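Local coordinates for protein ATP phosphoribosyltransferase (Thermotoga maritima, PDB 1O63) that probably catalyses the first step of histidine biosynthesis, condensing ATP with 5-phosphoribose 1-diphosphate to give N'-(5'-phosphoribosyl)-ATP and diphosphate, at residues A[90-96]-A[160-164]; A[19-23]-A[198-202]. All blocks are in the same frame, centred on the assembly; numbering follows the deposited sequence.

Contact 1: residues A[90-96]-A[160-164]; sequences VLAGPKG and NLEIL
This is an antiparallel β pairing at the far end of the two long strands 81-94 and 161-176, neighbours in the mixed sheet; such strands joining two lobes are consistent with the periplasmic-binding-protein-like fold of the HisG family. Residues 90-94 are extended. The short strand axes approach to 4.3 Å and their directions differ by 142°, so the pair is strongly twisted. Ala92 faces Ile163 and Pro94 pairs with Leu161, the latter two side chains diverging, as non-hydrogen-bonded pairs with CA-CA distances of 4.5 Å. Between them Gly93 and Glu162 form the hydrogen-bonded pair. Four N-H...O hydrogen bonds hold the register: Gly93 N to Glu162 O (3.1 Å), Glu162 N to Gly93 O (2.7 Å), Leu164 N to Leu91 O (2.8 Å) and Lys95 N to Asn160 O (2.9 Å). Asn160, at phi/psi 61/28, is the C' residue of a Schellman motif ending helix 154-158. Leu164 (m, t) sets CD1 3.9 Å from Gly93 N, where a β-carbon on Gly93 would be tight; Leu164 CB meets Leu91 CD2 at 4.1 Å. Strand 145-150 continues the sheet beyond 81-94, bonding to the backbone of Val90 and Ala92, while Leu156 of helix 154-158 packs against Val90, Leu161 and Ile163.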
# COMPACT_ATOMS: atom_id res chain seq x y z
N VAL A 90 -11.58 -5.44 12.80
CA VAL A 90 -11.60 -6.22 14.04
C VAL A 90 -10.23 -6.32 14.69
O VAL A 90 -9.21 -6.09 14.04
CB VAL A 90 -12.12 -7.66 13.80
CG1 VAL A 90 -13.55 -7.62 13.28
CG2 VAL A 90 -11.22 -8.44 12.83
N LEU A 91 -10.23 -6.67 15.96
CA LEU A 91 -9.05 -7.06 16.70
C LEU A 91 -9.07 -8.61 16.66
O LEU A 91 -10.18 -9.15 16.85
CB LEU A 91 -9.10 -6.61 18.17
CG LEU A 91 -7.90 -7.11 19.01
CD1 LEU A 91 -6.66 -6.36 18.59
CD2 LEU A 91 -8.19 -6.88 20.50
N ALA A 92 -8.02 -9.23 16.24
CA ALA A 92 -7.96 -10.71 16.20
C ALA A 92 -6.63 -11.23 16.73
O ALA A 92 -5.61 -10.55 16.76
CB ALA A 92 -8.18 -11.22 14.79
N GLY A 93 -6.65 -12.52 17.12
CA GLY A 93 -5.43 -13.15 17.66
C GLY A 93 -5.58 -14.68 17.65
O GLY A 93 -6.65 -15.19 17.36
N PRO A 94 -4.52 -15.39 17.95
CA PRO A 94 -4.55 -16.86 17.95
C PRO A 94 -5.73 -17.35 18.74
O PRO A 94 -5.95 -16.86 19.87
CB PRO A 94 -3.22 -17.22 18.62
CG PRO A 94 -2.31 -16.09 18.21
CD PRO A 94 -3.19 -14.86 18.32
N LYS A 95 -6.56 -18.24 18.20
CA LYS A 95 -7.72 -18.69 18.97
C LYS A 95 -7.30 -19.40 20.26
O LYS A 95 -6.46 -20.29 20.25
CB LYS A 95 -8.68 -19.59 18.20
CG LYS A 95 -10.07 -19.56 18.86
CD LYS A 95 -10.92 -20.75 18.54
CE LYS A 95 -11.79 -20.54 17.32
NZ LYS A 95 -12.73 -21.69 17.13
N GLY A 96 -7.91 -18.96 21.37
CA GLY A 96 -7.63 -19.49 22.68
C GLY A 96 -6.61 -18.68 23.45
O GLY A 96 -6.62 -18.67 24.70
N ASN A 160 -6.43 -19.84 11.91
CA ASN A 160 -6.61 -20.08 13.32
C ASN A 160 -6.59 -18.82 14.17
O ASN A 160 -6.19 -18.86 15.34
CB ASN A 160 -5.55 -21.08 13.84
CG ASN A 160 -5.76 -22.46 13.26
OD1 ASN A 160 -4.82 -23.18 12.92
ND2 ASN A 160 -7.02 -22.85 13.12
N LEU A 161 -6.97 -17.69 13.59
CA LEU A 161 -7.11 -16.44 14.32
C LEU A 161 -8.58 -16.32 14.71
O LEU A 161 -9.43 -16.73 13.92
CB LEU A 161 -6.68 -15.24 13.48
CG LEU A 161 -5.19 -15.25 13.06
CD1 LEU A 161 -4.84 -14.06 12.20
CD2 LEU A 161 -4.31 -15.34 14.28
N GLU A 162 -8.84 -15.83 15.90
CA GLU A 162 -10.21 -15.62 16.36
C GLU A 162 -10.48 -14.11 16.42
O GLU A 162 -9.57 -13.35 16.78
CB GLU A 162 -10.38 -16.21 17.77
CG GLU A 162 -11.37 -15.57 18.67
CD GLU A 162 -11.60 -16.22 20.01
OE1 GLU A 162 -10.64 -16.51 20.75
OE2 GLU A 162 -12.79 -16.42 20.37
N ILE A 163 -11.74 -13.73 16.25
CA ILE A 163 -12.13 -12.33 16.38
C ILE A 163 -12.34 -11.99 17.85
O ILE A 163 -13.24 -12.50 18.52
CB ILE A 163 -13.41 -12.02 15.58
CG1 ILE A 163 -13.13 -12.10 14.08
CG2 ILE A 163 -13.93 -10.65 15.97
CD1 ILE A 163 -14.39 -12.06 13.21
N LEU A 164 -11.46 -11.15 18.40
CA LEU A 164 -11.54 -10.79 19.80
C LEU A 164 -12.42 -9.58 20.06
O LEU A 164 -12.84 -9.38 21.21
CB LEU A 164 -10.12 -10.51 20.36
CG LEU A 164 -9.07 -11.56 19.96
CD1 LEU A 164 -7.72 -11.20 20.58
CD2 LEU A 164 -9.49 -12.95 20.38

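Contact 2: residues A[19-23]-A[198-202]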
# COMPACT_ATOMS: atom_id res chain seq x y z
N TYR A 19 -23.41 3.11 -8.99
CA TYR A 19 -24.24 4.25 -8.58
C TYR A 19 -24.25 5.33 -9.68
O TYR A 19 -25.31 5.86 -10.02
CB TYR A 19 -23.84 4.91 -7.29
CG TYR A 19 -23.77 4.09 -6.03
CD1 TYR A 19 -24.74 3.17 -5.68
CD2 TYR A 19 -22.69 4.28 -5.15
CE1 TYR A 19 -24.64 2.42 -4.52
CE2 TYR A 19 -22.61 3.54 -3.98
CZ TYR A 19 -23.57 2.62 -3.67
OH TYR A 19 -23.45 1.91 -2.49
N LEU A 20 -23.07 5.70 -10.14
CA LEU A 20 -22.98 6.75 -11.17
C LEU A 20 -23.71 6.31 -12.44
O LEU A 20 -24.31 7.14 -13.13
CB LEU A 20 -21.50 6.98 -11.52
CG LEU A 20 -20.59 7.37 -10.36
CD1 LEU A 20 -19.20 7.74 -10.91
CD2 LEU A 20 -21.19 8.54 -9.59
N LYS A 21 -23.55 5.05 -12.81
CA LYS A 21 -24.26 4.49 -13.97
C LYS A 21 -25.75 4.70 -13.81
O LYS A 21 -26.39 5.31 -14.68
CB LYS A 21 -23.90 3.01 -14.16
CG LYS A 21 -24.51 2.39 -15.41
CD LYS A 21 -24.46 0.86 -15.37
CE LYS A 21 -25.12 0.28 -16.62
NZ LYS A 21 -25.26 -1.20 -16.54
N LYS A 22 -26.31 4.46 -12.61
CA LYS A 22 -27.74 4.67 -12.42
C LYS A 22 -28.16 6.12 -12.27
O LYS A 22 -29.37 6.41 -12.36
CB LYS A 22 -28.30 3.86 -11.25
CG LYS A 22 -27.94 2.37 -11.37
CD LYS A 22 -28.47 1.65 -10.14
CE LYS A 22 -28.37 0.15 -10.24
NZ LYS A 22 -28.77 -0.47 -8.92
N THR A 23 -27.25 7.06 -12.00
CA THR A 23 -27.61 8.46 -11.95
C THR A 23 -27.69 9.07 -13.36
O THR A 23 -28.29 10.13 -13.52
CB THR A 23 -26.67 9.34 -11.11
OG1 THR A 23 -25.44 9.53 -11.83
CG2 THR A 23 -26.39 8.69 -9.76
N VAL A 198 -30.66 7.57 -6.01
CA VAL A 198 -30.19 6.32 -6.63
C VAL A 198 -29.59 5.40 -5.57
O VAL A 198 -29.95 4.23 -5.41
CB VAL A 198 -29.14 6.66 -7.71
CG1 VAL A 198 -28.33 5.46 -8.14
CG2 VAL A 198 -29.83 7.33 -8.90
N ILE A 199 -28.67 5.96 -4.78
CA ILE A 199 -27.97 5.17 -3.77
C ILE A 199 -28.89 4.57 -2.74
O ILE A 199 -28.76 3.42 -2.30
CB ILE A 199 -26.86 6.01 -3.11
CG1 ILE A 199 -25.71 6.17 -4.11
CG2 ILE A 199 -26.40 5.37 -1.81
CD1 ILE A 199 -24.62 7.12 -3.65
N GLU A 200 -29.86 5.35 -2.28
CA GLU A 200 -30.84 4.87 -1.31
C GLU A 200 -31.58 3.66 -1.85
O GLU A 200 -31.70 2.62 -1.19
CB GLU A 200 -31.84 6.01 -1.01
CG GLU A 200 -32.46 5.88 0.37
CD GLU A 200 -32.45 7.20 1.12
OE1 GLU A 200 -33.27 8.08 0.76
OE2 GLU A 200 -31.62 7.37 2.02
N HIS A 201 -32.10 3.79 -3.08
CA HIS A 201 -32.84 2.70 -3.69
C HIS A 201 -31.97 1.46 -3.85
O HIS A 201 -32.38 0.35 -3.49
CB HIS A 201 -33.45 3.10 -5.04
CG HIS A 201 -34.34 2.02 -5.59
ND1 HIS A 201 -35.58 1.74 -5.04
CD2 HIS A 201 -34.15 1.12 -6.58
CE1 HIS A 201 -36.13 0.73 -5.70
NE2 HIS A 201 -35.28 0.34 -6.63
N ASP A 202 -30.72 1.65 -4.28
CA ASP A 202 -29.82 0.53 -4.50
C ASP A 202 -29.48 -0.20 -3.20
O ASP A 202 -29.48 -1.43 -3.18
CB ASP A 202 -28.51 0.96 -5.17
CG ASP A 202 -27.59 -0.22 -5.42
OD1 ASP A 202 -27.81 -0.93 -6.43
OD2 ASP A 202 -26.67 -0.47 -4.61
O HOH W 1 -25.55 -0.05 -2.15
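Helix 13-23, near the N-terminus, and the C-terminal helix 185-204, far apart in sequence, pack together in one lobe against strand 81-94, through one salt bridge, one water bridge and a small apolar patch. The axes of segments 19-23 and 198-202 pass 9.8 Å apart at 119°, a steep crossing with the nearest CA atoms, of Tyr19 and Ile199, 6.2 Å from each other.

Asp202 uses both carboxylate oxygens. Asp202 OD1 accepts a hydrogen bond from Lys22 NZ at 2.7 Å within the salt bridge, which the lysine reaches with an extended chain (m, t, t, t). Asp202 OD2 accepts from a water at 2.7 Å, and the same water lies 2.9 Å from Tyr19 OH, so the phenol is joined to the carboxylate indirectly. Asp202 OD2 also sits near the plane of the Tyr19 ring, at its edge, 3.5 Å from Tyr19 CE1.

Over one face of that ring lies Ile199: its CG1 is 3.5 Å from the Tyr19 ring centroid and 17° off the normal, a CH-pi contact. Val198 fills the adjoining space, with CG1 3.5 Å from Lys22 CB and CG2 3.8 Å from Thr23 CG2. The Thr23 hydroxyl is satisfied within its own helix, OG1 donating to Leu20 O at 2.9 Å, whereas its amide makes weak bonds to Tyr19 O and Leu20 O.

Leu195, further back on helix 185-204, packs on Tyr19 and Thr23, and Ile82 of strand 81-94 touches Tyr19 and Ile199, tying both helices to the sheet.

In the fold
Contacts 1 and 2 lie on opposite sides of the chain's centre, with their own centres 37 Å apart and their nearest atoms about 21 Å apart, so they do not touch. Strand 81-94 reaches both: Ile82 near its start packs against contact 2, and its far end forms half of contact 1. Along the sequence, both segments of contact 1 fall between residues 23 and 198. This two-lobed arrangement, with long antiparallel strands 81-94 and 161-176 running between the lobes, fits the family's fold. No substrate marks the active site in these coordinates, so neither contact can be tied to a substrate site from them; both are packing within the fold.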